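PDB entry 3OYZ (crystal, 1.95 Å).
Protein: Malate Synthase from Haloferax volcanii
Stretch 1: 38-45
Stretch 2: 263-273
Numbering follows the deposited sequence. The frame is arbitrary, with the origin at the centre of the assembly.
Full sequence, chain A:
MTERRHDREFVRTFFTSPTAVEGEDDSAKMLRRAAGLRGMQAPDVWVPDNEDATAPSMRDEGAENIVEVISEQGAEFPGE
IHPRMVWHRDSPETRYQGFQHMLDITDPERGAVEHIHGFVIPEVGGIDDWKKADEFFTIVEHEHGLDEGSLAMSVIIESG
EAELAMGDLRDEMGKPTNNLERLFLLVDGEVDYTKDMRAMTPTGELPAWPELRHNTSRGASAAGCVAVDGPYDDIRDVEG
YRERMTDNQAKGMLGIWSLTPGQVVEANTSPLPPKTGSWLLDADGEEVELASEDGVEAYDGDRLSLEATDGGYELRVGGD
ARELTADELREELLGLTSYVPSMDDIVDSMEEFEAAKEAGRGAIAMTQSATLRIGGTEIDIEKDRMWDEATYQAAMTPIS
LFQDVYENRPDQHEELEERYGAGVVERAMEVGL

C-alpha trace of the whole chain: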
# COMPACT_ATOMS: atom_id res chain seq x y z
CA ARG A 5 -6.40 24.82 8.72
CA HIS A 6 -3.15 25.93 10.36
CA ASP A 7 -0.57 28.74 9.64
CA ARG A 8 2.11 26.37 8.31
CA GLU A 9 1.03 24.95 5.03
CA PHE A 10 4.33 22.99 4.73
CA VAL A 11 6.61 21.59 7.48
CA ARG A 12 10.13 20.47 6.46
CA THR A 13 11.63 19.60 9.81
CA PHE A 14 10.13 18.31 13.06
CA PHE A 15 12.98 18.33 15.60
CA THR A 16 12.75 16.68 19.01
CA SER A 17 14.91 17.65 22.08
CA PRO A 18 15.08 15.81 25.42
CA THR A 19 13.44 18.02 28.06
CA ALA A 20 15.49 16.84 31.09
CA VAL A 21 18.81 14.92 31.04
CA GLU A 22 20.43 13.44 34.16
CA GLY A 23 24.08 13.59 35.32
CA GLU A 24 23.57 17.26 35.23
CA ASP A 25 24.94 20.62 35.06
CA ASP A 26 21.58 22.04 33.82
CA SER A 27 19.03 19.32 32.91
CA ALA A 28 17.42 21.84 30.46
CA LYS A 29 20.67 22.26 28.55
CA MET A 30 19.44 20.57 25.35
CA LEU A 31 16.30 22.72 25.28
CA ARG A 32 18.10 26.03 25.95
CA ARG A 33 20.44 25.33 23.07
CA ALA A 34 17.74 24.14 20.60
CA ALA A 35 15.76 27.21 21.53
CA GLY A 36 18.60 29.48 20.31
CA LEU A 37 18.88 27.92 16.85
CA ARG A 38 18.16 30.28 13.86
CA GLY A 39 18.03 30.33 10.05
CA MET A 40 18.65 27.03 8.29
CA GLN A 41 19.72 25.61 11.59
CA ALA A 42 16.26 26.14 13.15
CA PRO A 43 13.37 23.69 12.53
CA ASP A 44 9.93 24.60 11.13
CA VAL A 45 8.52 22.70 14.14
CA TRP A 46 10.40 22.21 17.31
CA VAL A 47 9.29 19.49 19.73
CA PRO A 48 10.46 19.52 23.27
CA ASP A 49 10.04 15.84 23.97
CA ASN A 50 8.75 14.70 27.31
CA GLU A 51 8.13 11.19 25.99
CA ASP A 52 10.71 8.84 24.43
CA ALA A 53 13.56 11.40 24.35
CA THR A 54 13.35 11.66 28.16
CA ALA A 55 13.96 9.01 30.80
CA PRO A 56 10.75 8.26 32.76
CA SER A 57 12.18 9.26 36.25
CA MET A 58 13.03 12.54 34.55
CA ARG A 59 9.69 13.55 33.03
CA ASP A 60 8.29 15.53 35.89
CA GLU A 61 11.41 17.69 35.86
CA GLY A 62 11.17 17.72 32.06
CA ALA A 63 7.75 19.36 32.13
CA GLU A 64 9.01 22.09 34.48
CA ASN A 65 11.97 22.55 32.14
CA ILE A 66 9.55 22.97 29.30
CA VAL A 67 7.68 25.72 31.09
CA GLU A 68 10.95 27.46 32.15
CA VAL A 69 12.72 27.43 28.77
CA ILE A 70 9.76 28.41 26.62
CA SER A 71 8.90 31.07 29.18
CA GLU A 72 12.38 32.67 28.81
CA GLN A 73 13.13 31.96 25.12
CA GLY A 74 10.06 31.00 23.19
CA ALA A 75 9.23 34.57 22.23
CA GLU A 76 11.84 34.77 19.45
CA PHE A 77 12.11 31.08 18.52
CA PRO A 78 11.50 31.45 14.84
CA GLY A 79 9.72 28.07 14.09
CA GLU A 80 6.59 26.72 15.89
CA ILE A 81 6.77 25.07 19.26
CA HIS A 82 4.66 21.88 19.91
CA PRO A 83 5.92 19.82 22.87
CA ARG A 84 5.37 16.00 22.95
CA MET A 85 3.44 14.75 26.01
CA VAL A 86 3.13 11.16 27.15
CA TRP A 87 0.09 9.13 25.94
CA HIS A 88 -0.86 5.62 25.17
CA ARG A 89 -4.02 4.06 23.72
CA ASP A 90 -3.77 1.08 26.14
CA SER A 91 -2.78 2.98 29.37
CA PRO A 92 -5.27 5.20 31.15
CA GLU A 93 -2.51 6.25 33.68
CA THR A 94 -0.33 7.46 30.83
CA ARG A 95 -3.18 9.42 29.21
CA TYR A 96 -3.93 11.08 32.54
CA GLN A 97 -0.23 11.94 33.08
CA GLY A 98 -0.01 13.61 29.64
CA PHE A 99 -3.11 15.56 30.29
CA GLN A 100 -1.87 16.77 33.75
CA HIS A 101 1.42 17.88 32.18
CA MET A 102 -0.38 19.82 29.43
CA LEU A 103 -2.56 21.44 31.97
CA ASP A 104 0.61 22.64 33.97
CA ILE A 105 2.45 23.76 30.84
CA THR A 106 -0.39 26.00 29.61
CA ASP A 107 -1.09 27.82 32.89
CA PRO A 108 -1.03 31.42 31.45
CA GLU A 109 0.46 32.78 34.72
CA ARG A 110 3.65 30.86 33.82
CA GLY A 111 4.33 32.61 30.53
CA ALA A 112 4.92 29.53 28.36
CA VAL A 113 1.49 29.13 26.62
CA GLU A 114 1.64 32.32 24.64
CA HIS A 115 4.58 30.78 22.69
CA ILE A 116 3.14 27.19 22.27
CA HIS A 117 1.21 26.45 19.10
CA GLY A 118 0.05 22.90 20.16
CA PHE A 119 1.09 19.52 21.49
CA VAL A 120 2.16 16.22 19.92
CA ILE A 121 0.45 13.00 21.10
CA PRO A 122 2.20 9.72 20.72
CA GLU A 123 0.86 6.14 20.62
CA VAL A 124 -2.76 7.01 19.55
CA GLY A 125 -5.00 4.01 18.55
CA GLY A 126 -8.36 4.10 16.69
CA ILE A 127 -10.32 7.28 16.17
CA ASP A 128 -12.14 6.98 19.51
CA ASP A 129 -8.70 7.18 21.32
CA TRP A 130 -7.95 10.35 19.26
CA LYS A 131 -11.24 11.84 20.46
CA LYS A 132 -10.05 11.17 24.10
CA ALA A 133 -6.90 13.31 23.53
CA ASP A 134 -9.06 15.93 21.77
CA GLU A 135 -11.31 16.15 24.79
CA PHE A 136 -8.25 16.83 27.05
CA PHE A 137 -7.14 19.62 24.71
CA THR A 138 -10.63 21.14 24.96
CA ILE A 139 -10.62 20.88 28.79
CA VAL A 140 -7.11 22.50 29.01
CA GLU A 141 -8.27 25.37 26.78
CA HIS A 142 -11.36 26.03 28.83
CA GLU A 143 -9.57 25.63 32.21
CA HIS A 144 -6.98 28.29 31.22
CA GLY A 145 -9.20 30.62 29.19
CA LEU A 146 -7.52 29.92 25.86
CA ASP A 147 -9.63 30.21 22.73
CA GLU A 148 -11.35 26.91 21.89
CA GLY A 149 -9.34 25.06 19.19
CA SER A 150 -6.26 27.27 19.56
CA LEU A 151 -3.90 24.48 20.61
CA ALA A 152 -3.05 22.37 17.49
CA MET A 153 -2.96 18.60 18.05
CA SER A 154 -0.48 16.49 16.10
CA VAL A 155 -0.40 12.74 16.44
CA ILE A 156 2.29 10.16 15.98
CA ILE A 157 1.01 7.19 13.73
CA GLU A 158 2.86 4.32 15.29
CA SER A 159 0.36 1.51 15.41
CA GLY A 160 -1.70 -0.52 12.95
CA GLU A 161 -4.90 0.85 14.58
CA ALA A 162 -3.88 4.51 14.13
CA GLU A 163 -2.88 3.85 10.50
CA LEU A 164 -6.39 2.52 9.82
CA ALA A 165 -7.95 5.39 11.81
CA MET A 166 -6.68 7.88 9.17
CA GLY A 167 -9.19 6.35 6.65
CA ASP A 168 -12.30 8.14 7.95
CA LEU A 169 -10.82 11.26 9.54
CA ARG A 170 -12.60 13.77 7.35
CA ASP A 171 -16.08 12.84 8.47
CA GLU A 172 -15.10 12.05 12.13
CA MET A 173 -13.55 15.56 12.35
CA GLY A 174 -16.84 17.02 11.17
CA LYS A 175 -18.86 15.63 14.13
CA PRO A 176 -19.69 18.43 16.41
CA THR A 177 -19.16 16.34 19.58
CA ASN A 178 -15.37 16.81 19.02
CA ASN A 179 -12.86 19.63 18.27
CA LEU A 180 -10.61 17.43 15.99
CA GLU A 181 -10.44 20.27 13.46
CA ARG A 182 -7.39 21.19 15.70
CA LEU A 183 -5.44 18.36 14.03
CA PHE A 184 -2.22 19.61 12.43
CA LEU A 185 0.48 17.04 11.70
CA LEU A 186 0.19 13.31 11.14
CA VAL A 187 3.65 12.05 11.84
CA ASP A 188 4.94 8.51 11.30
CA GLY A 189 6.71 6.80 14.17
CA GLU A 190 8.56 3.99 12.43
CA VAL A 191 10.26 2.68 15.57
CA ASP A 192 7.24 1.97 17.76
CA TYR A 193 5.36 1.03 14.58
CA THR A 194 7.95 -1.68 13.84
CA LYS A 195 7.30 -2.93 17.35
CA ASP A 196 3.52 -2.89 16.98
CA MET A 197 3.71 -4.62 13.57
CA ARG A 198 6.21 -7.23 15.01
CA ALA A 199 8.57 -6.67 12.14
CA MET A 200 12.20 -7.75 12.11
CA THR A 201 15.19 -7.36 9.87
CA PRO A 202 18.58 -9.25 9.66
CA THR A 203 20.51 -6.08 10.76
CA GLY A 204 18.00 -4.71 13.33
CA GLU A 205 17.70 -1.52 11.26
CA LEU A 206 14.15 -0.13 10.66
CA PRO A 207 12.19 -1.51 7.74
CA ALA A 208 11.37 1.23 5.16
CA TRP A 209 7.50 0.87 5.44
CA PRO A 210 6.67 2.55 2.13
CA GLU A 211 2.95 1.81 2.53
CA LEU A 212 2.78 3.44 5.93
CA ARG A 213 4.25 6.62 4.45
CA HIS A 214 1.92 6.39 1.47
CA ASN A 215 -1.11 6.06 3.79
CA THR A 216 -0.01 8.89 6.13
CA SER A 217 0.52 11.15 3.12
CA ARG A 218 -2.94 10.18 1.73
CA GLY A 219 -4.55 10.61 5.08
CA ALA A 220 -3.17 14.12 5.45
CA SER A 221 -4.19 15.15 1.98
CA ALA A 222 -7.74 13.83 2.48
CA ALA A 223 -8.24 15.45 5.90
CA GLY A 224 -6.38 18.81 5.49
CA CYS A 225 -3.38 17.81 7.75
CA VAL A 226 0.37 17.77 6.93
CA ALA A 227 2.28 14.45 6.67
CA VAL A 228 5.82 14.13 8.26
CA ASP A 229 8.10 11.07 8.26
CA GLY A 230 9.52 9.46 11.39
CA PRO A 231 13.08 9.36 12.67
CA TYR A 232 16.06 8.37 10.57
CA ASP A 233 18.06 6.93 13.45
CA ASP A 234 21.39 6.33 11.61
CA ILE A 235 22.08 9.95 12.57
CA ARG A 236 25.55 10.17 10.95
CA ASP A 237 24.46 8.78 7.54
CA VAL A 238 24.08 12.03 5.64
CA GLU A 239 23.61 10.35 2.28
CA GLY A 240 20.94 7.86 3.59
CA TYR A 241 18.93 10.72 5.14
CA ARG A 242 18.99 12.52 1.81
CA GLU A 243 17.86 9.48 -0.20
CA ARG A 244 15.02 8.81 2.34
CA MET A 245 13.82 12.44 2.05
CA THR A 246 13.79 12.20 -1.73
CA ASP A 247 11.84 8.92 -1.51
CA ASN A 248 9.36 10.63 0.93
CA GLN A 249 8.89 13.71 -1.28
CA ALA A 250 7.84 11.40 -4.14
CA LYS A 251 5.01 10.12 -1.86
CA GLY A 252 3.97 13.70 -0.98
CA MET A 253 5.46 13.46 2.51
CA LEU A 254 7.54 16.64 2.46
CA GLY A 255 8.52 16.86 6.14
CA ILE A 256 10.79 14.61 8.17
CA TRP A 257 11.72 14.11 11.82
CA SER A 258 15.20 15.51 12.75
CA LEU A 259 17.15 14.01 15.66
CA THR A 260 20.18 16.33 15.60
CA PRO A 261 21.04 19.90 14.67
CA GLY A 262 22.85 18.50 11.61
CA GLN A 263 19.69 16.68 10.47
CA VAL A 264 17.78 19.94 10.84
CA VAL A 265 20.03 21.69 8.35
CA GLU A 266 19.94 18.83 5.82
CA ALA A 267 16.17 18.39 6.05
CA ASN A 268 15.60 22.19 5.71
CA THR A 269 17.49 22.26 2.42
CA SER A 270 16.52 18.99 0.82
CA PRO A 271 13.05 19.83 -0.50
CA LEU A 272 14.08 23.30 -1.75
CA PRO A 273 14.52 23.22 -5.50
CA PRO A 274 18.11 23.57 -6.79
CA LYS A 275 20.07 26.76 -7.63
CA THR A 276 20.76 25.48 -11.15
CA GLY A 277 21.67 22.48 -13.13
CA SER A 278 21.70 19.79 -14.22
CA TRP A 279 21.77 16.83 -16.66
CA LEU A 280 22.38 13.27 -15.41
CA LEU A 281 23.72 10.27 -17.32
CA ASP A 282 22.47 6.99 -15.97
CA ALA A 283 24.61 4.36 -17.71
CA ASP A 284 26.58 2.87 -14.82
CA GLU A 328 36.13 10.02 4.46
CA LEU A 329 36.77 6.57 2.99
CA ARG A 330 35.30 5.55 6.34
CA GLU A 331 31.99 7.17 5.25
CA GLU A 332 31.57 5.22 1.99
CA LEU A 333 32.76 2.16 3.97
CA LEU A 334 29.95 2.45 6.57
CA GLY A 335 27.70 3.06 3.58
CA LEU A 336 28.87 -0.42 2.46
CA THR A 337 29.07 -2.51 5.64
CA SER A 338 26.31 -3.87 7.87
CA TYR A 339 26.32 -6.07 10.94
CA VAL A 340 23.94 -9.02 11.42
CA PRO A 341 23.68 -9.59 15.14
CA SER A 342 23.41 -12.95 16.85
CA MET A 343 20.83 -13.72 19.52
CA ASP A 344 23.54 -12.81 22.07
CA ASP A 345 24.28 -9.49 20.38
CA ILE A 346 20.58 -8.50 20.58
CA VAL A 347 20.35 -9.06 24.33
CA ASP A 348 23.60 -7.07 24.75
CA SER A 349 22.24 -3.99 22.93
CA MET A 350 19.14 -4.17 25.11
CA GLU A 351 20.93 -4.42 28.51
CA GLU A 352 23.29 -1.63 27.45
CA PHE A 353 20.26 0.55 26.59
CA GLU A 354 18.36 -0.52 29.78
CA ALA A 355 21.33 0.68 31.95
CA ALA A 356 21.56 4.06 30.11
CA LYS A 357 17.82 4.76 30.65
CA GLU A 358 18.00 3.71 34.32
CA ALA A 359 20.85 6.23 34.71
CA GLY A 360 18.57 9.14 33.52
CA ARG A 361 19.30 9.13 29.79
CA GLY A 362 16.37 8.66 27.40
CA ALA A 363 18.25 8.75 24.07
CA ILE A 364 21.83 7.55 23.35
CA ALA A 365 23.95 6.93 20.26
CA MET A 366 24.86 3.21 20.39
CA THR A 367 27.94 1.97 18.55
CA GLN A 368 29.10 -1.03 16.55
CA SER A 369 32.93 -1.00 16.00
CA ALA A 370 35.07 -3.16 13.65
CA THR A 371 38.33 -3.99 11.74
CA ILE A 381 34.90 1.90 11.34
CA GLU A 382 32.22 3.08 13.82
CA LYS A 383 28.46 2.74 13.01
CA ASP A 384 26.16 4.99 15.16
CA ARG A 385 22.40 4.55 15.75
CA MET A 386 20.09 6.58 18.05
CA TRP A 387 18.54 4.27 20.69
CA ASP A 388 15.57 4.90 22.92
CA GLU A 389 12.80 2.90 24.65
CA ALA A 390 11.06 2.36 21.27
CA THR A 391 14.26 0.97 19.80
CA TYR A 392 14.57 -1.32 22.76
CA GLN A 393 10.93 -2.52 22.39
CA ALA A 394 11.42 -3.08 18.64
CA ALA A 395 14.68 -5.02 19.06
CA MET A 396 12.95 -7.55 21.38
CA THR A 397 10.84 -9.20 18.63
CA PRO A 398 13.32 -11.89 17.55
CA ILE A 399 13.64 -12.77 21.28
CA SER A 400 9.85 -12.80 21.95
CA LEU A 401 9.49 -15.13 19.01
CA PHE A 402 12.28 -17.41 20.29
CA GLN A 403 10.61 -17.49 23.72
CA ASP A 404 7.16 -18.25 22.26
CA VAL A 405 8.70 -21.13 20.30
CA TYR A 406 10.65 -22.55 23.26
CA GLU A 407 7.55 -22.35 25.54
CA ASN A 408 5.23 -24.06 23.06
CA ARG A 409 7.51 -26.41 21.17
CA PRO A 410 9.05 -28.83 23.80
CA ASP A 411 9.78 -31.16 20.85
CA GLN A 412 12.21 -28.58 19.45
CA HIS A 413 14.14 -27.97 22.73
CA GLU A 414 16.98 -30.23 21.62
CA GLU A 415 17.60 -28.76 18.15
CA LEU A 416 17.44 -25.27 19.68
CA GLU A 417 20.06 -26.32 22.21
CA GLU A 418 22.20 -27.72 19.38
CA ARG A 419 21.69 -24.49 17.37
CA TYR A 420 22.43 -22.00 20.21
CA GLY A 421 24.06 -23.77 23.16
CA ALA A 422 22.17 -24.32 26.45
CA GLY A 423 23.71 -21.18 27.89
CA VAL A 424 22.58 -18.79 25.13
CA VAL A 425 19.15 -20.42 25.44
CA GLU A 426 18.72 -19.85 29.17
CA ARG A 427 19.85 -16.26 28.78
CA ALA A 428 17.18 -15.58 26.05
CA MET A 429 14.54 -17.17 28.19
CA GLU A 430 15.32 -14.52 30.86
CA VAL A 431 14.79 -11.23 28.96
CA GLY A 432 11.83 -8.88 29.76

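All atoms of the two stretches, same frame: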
# COMPACT_ATOMS: atom_id res chain seq x y z
N ARG A 38 18.71 29.27 14.77
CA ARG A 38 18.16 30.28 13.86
C ARG A 38 18.51 29.98 12.41
O ARG A 38 19.45 29.25 12.14
CB ARG A 38 18.73 31.69 14.15
CG ARG A 38 18.44 32.24 15.56
CD ARG A 38 17.01 32.87 15.75
NE ARG A 38 16.77 33.26 17.15
CZ ARG A 38 16.52 32.49 18.21
NH1 ARG A 38 16.29 31.18 18.12
NH2 ARG A 38 16.38 33.05 19.40
N GLY A 39 17.81 30.60 11.47
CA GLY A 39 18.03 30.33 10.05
C GLY A 39 17.86 28.84 9.68
O GLY A 39 16.93 28.16 10.12
N MET A 40 18.79 28.34 8.88
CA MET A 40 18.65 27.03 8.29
C MET A 40 18.90 26.01 9.37
O MET A 40 18.55 24.84 9.20
CB MET A 40 19.62 26.85 7.12
CG MET A 40 19.05 27.48 5.88
SD MET A 40 17.62 26.65 5.13
CE MET A 40 17.53 27.60 3.60
N GLN A 41 19.43 26.49 10.49
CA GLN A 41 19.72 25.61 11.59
C GLN A 41 18.46 25.39 12.44
O GLN A 41 18.50 24.54 13.32
CB GLN A 41 20.79 26.22 12.52
CG GLN A 41 22.24 25.85 12.17
CD GLN A 41 23.20 26.77 12.91
OE1 GLN A 41 23.57 27.78 12.34
NE2 GLN A 41 23.49 26.53 14.19
N ALA A 42 17.43 26.22 12.25
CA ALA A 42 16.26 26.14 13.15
C ALA A 42 15.12 25.38 12.45
O ALA A 42 14.89 25.58 11.27
CB ALA A 42 15.79 27.51 13.53
N PRO A 43 14.39 24.55 13.20
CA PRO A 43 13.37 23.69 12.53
C PRO A 43 12.07 24.43 12.27
O PRO A 43 11.74 25.34 13.02
CB PRO A 43 13.29 22.49 13.47
CG PRO A 43 13.50 23.08 14.85
CD PRO A 43 14.63 24.15 14.60
N ASP A 44 11.30 24.07 11.24
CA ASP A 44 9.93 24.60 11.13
C ASP A 44 9.09 24.27 12.37
O ASP A 44 8.27 25.06 12.83
CB ASP A 44 9.28 24.02 9.88
CG ASP A 44 9.85 24.59 8.62
OD1 ASP A 44 10.28 25.78 8.67
OD2 ASP A 44 9.87 23.87 7.60
N VAL A 45 9.32 23.12 12.98
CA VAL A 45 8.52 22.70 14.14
C VAL A 45 9.50 22.14 15.11
O VAL A 45 10.25 21.22 14.81
CB VAL A 45 7.36 21.63 13.79
CG1 VAL A 45 6.85 21.05 15.04
CG2 VAL A 45 6.22 22.37 13.22
N GLN A 263 20.88 17.10 11.25
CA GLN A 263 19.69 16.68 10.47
C GLN A 263 18.75 17.84 10.17
O GLN A 263 18.26 17.98 9.03
CB GLN A 263 18.99 15.47 11.09
CG GLN A 263 19.76 14.17 10.90
CD GLN A 263 18.95 12.95 11.39
OE1 GLN A 263 18.07 13.14 12.20
NE2 GLN A 263 19.30 11.74 11.00
N VAL A 264 18.59 18.76 11.11
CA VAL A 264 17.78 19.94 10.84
C VAL A 264 18.21 20.68 9.57
O VAL A 264 17.43 21.02 8.65
CB VAL A 264 17.73 20.88 12.06
CG1 VAL A 264 16.95 22.11 11.68
CG2 VAL A 264 16.97 20.23 13.18
N VAL A 265 19.53 20.92 9.48
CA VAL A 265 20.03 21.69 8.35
C VAL A 265 19.77 20.89 7.09
O VAL A 265 19.30 21.43 6.11
CB VAL A 265 21.57 22.00 8.43
CG1 VAL A 265 22.02 22.68 7.10
CG2 VAL A 265 21.87 22.90 9.65
N GLU A 266 20.17 19.63 7.04
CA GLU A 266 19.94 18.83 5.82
C GLU A 266 18.45 18.78 5.39
O GLU A 266 18.08 19.03 4.24
CB GLU A 266 20.41 17.39 6.06
CG GLU A 266 21.93 17.28 6.06
CD GLU A 266 22.55 17.35 4.65
OE1 GLU A 266 21.90 16.95 3.66
OE2 GLU A 266 23.69 17.83 4.50
N ALA A 267 17.58 18.57 6.37
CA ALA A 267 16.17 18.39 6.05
C ALA A 267 15.56 19.74 5.69
O ALA A 267 14.59 19.78 4.95
CB ALA A 267 15.43 17.73 7.25
N ASN A 268 16.09 20.86 6.16
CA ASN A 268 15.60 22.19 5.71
C ASN A 268 15.93 22.53 4.27
O ASN A 268 15.19 23.27 3.58
CB ASN A 268 16.10 23.33 6.62
CG ASN A 268 15.19 23.61 7.78
OD1 ASN A 268 13.97 23.38 7.71
ND2 ASN A 268 15.78 24.07 8.89
N THR A 269 17.01 21.95 3.77
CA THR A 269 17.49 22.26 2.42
C THR A 269 16.99 21.28 1.39
O THR A 269 16.72 21.64 0.24
CB THR A 269 19.06 22.07 2.33
OG1 THR A 269 19.68 22.51 3.54
CG2 THR A 269 19.62 22.82 1.18
N SER A 270 16.89 20.02 1.78
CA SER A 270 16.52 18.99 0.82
C SER A 270 15.29 19.25 -0.06
O SER A 270 15.39 18.99 -1.24
CB SER A 270 16.36 17.63 1.49
OG SER A 270 15.58 16.82 0.61
N PRO A 271 14.15 19.75 0.47
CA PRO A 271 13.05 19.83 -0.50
C PRO A 271 12.98 21.14 -1.29
O PRO A 271 12.09 21.28 -2.14
CB PRO A 271 11.81 19.77 0.41
CG PRO A 271 12.26 20.42 1.70
CD PRO A 271 13.63 19.82 1.85
N LEU A 272 13.87 22.08 -0.99
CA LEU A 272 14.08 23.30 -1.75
C LEU A 272 14.59 22.97 -3.15
O LEU A 272 15.47 22.14 -3.34
CB LEU A 272 15.00 24.25 -0.98
CG LEU A 272 14.48 24.69 0.40
CD1 LEU A 272 15.45 25.66 1.03
CD2 LEU A 272 13.08 25.29 0.44
N PRO A 273 13.99 23.56 -4.19
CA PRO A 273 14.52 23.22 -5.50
C PRO A 273 15.97 23.72 -5.73
O PRO A 273 16.44 24.61 -5.02
CB PRO A 273 13.50 23.84 -6.46
CG PRO A 273 12.74 24.86 -5.68
CD PRO A 273 12.91 24.56 -4.22

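The loop 38-45 packs against one side of the helix that includes Val264 and Asn268, and against Leu272 beyond it. The contact is small, burying 391 Å² in total, and joins segments more than 220 residues apart in sequence. At its centre is Asn268, whose CA-to-CB bond points toward the loop. With chi1 at -89° (m) and chi2 at -28°, its carboxamide lies where ND2 can serve two backbone carbonyls. Asn268 ND2 donates to Met40 O at 2.9 Å, a nearly linear bond with an angle of 168° at the hydrogen, and to Ala42 O at 3.0 Å, with a more bent angle of 144°. A primary amide suits this place because its nitrogen carries two hydrogens, and two acceptors are offered. The other end of the amide, OD1, is satisfied elsewhere in the structure, so the buried group leaves no polar atom unpaired.

The loop is shaped to present these carbonyls. Gly39 has phi/psi of 56/-135, a positive phi that favours glycine, and Met40 and Gln41 then form a short 3-10 segment. Backbone bonds from Gln41 N to Arg38 O (3.2 Å) and from Ala42 N to Gly39 O (2.9 Å) hold the bend, leaving Met40 O free to face the helix. This oxygen also receives a CA-H...O contact from Val265, with Val265 CA 3.6 Å from Met40 O. The close approach of the two backbones is evident here, the CA atoms of Gln41 and Val265 being 5.1 Å apart.

Met40 contributes the largest covered area, 99 Å². Its CA-to-CB bond points sideways, and its m, m, t conformation runs the chain along the helix toward the turn. On the way, Met40 SD passes 3.9 Å from Asn268 CB; at the tip, Met40 CE meets Leu272 CD1 at 3.8 Å. A long, unbranched apolar side chain can thus reach from the beta carbon of Asn268 to Leu272. Leu272 closes the type I turn that starts at Thr269, its N bonded to Thr269 O at 3.1 Å, and its m, t side chain extends toward the methionine. Thr269, with chi1 at -38°, turns its hydroxyl back to its own helix, where OG1 donates to Val265 O at 2.8 Å.

One helical turn before Asn268, Val264 also points toward the loop. The t rotamer of Val264 places Val264 CG1 against the backbone, 3.3 Å from Gln41 O and 3.8 Å from Pro43 N, and 4.1 Å from Pro43 CB. The compact branched side chain fits this close approach, while the proline ring adds an apolar surface without a backbone N-H that would need a partner. At the more open margin, Val265, also t, meets Gln41 through CG2, which lies 3.9 Å from Gln41 CG. The glutamine is exposed and its CA-to-CB bond points away; with chi1 at -91°, between wells, and chi2 t, it nevertheless brings CG to the valine, while its amide stays outside the contact.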